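Local atomic coordinates of ribosomal protein s2-related protein (PDB entry 2JH3), a protein that binds a 4Fe-4S iron-sulphur cluster, has a chelatase-like fold and may act as a sirohydrochlorin ferrochelatase. Residues E46-Q50 with Q51-L55. Residues are numbered along the deposited sequence; the frame is centred on the assembly and turned at random.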
loop_
_atom_site.group_PDB
_atom_site.type_symbol
_atom_site.label_atom_id
_atom_site.label_comp_id
_atom_site.label_asym_id
_atom_site.label_seq_id
_atom_site.Cartn_x
_atom_site.Cartn_y
_atom_site.Cartn_z
ATOM N N GLU A 46 -0.321 -2.411 26.971
ATOM C CA GLU A 46 -0.297 -1.067 26.402
ATOM C C GLU A 46 -1.552 -0.783 25.636
ATOM O O GLU A 46 -2.141 -1.673 24.993
ATOM C CB GLU A 46 0.864 -0.921 25.442
ATOM C CG GLU A 46 2.166 -1.073 26.110
ATOM C CD GLU A 46 3.281 -1.476 25.130
ATOM O OE1 GLU A 46 3.259 -0.968 23.997
ATOM O OE2 GLU A 46 4.193 -2.216 25.513
ATOM N N GLY A 47 -1.989 0.463 25.681
ATOM C CA GLY A 47 -2.991 0.928 24.751
ATOM C C GLY A 47 -2.740 2.368 24.313
ATOM O O GLY A 47 -2.054 3.140 25.013
ATOM N N TYR A 48 -3.295 2.734 23.159
ATOM C CA TYR A 48 -3.027 4.071 22.601
ATOM C C TYR A 48 -4.288 4.691 22.056
ATOM O O TYR A 48 -5.188 4.007 21.613
ATOM C CB TYR A 48 -1.938 4.029 21.510
ATOM C CG TYR A 48 -0.646 3.526 22.010
ATOM C CD1 TYR A 48 -0.358 2.201 21.930
ATOM C CD2 TYR A 48 0.293 4.382 22.618
ATOM C CE1 TYR A 48 0.827 1.679 22.463
ATOM C CE2 TYR A 48 1.455 3.877 23.182
ATOM C CZ TYR A 48 1.728 2.515 23.075
ATOM O OH TYR A 48 2.920 2.008 23.586
ATOM N N TRP A 49 -4.329 6.005 22.050
ATOM C CA TRP A 49 -5.411 6.708 21.438
ATOM C C TRP A 49 -5.326 6.587 19.892
ATOM O O TRP A 49 -6.320 6.272 19.252
ATOM C CB TRP A 49 -5.384 8.192 21.894
ATOM C CG TRP A 49 -6.514 9.034 21.409
ATOM C CD1 TRP A 49 -7.635 8.640 20.767
ATOM C CD2 TRP A 49 -6.547 10.459 21.423
ATOM N NE1 TRP A 49 -8.399 9.734 20.404
ATOM C CE2 TRP A 49 -7.750 10.861 20.819
ATOM C CE3 TRP A 49 -5.685 11.417 21.917
ATOM C CZ2 TRP A 49 -8.119 12.207 20.701
ATOM C CZ3 TRP A 49 -6.053 12.739 21.810
ATOM C CH2 TRP A 49 -7.252 13.119 21.203
ATOM N N GLN A 50 -4.145 6.829 19.322
ATOM C CA GLN A 50 -3.979 7.026 17.890
ATOM C C GLN A 50 -3.280 5.863 17.165
ATOM O O GLN A 50 -2.880 6.005 15.990
ATOM C CB GLN A 50 -3.213 8.327 17.656
ATOM C CG GLN A 50 -3.990 9.484 18.084
ATOM C CD GLN A 50 -5.206 9.660 17.245
ATOM O OE1 GLN A 50 -5.112 9.671 16.014
ATOM N NE2 GLN A 50 -6.370 9.765 17.874
ATOM N N GLN A 51 -3.109 4.720 17.828
ATOM C CA GLN A 51 -2.554 3.529 17.183
ATOM C C GLN A 51 -2.924 2.275 17.905
ATOM O O GLN A 51 -3.505 2.343 18.990
ATOM C CB GLN A 51 -1.019 3.622 17.020
ATOM C CG GLN A 51 -0.234 3.603 18.344
ATOM C CD GLN A 51 1.226 3.884 18.121
ATOM O OE1 GLN A 51 1.634 4.963 17.741
ATOM N NE2 GLN A 51 2.037 2.891 18.376
ATOM N N GLU A 52 -2.675 1.121 17.276
ATOM C CA GLU A 52 -2.934 -0.173 17.913
ATOM C C GLU A 52 -1.780 -0.529 18.872
ATOM O O GLU A 52 -0.618 -0.239 18.551
ATOM C CB GLU A 52 -3.088 -1.264 16.871
ATOM C CG GLU A 52 -4.305 -1.109 16.001
ATOM C CD GLU A 52 -4.585 -2.391 15.202
ATOM O OE1 GLU A 52 -3.614 -3.030 14.640
ATOM O OE2 GLU A 52 -5.776 -2.776 15.213
ATOM N N PRO A 53 -2.076 -1.207 20.001
ATOM C CA PRO A 53 -3.387 -1.586 20.525
ATOM C C PRO A 53 -4.167 -0.358 20.874
ATOM O O PRO A 53 -3.597 0.539 21.524
ATOM C CB PRO A 53 -3.071 -2.329 21.849
ATOM C CG PRO A 53 -1.618 -2.553 21.897
ATOM C CD PRO A 53 -0.975 -1.644 20.872
ATOM N N GLY A 54 -5.399 -0.289 20.436
ATOM C CA GLY A 54 -6.194 0.907 20.553
ATOM C C GLY A 54 -7.019 0.853 21.838
ATOM O O GLY A 54 -7.150 -0.200 22.480
ATOM N N LEU A 55 -7.583 2.001 22.212
ATOM C CA LEU A 55 -8.438 2.095 23.414
ATOM C C LEU A 55 -9.680 1.197 23.357
ATOM O O LEU A 55 -10.168 0.724 24.395
ATOM C CB LEU A 55 -8.888 3.546 23.641
ATOM C CG LEU A 55 -7.733 4.556 23.862
ATOM C CD1 LEU A 55 -8.323 5.965 23.961
ATOM C CD2 LEU A 55 -6.911 4.184 25.043
HETATM O O HOH W 1 -8.671 4.602 20.436
#
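Gln51 CD lies over one face of the Tyr48 ring, while Gln51 CG packs at the root, 3.6 Å from Tyr48 CB. The two side chains run side by side, with the amide plane turned 42° from the ring. Gln51 CG sits between its backbone N and carbonyl carbon (chi1 67°), and the extended chain then follows the tyrosine. The amide OE1 is held from elsewhere, by Ser13 N and Trp342 NE1. At the edge of the Tyr48 ring, Pro53 O lies near the plane. Pro53 also runs alongside the tyrosine, its CD 4.0 Å from Tyr48 CD1. Tyr48 OH donates to Glu46 OE1, which lies in the ring plane; this bond arrives from above the carboxylate plane and holds the far end of the ring. Gln50 NE2 lies over one face of the Trp49 indole, offset toward the rim, while Leu55 CD1 comes obliquely, 4.2 Å from Trp49 CD1.

The chain folds back after the strand, with a cis peptide bond before Pro53. Tyr48 and Gly54 form a single beta bridge. Tyr48 N donates to Pro53 O over 2.8 Å. The return bond, Leu55 N to Tyr48 O, is weak at 3.2 Å. A water donates to Trp49 O and weakly accepts from Leu55 N.

The turn places Glu52 about 5 Å from the iron-sulphur cluster, salt-bridged to Arg427 of its pocket and accepting from Arg346 N. Strand 43-48 edges the first chelatase-like sheet within this chain. Gly47 bonds through its backbone to Leu8 and Gly10 of parallel strand 5-10, Tyr48 and Glu46 pack on helix 18-35, and Trp49 and Leu55 on helix 78-88.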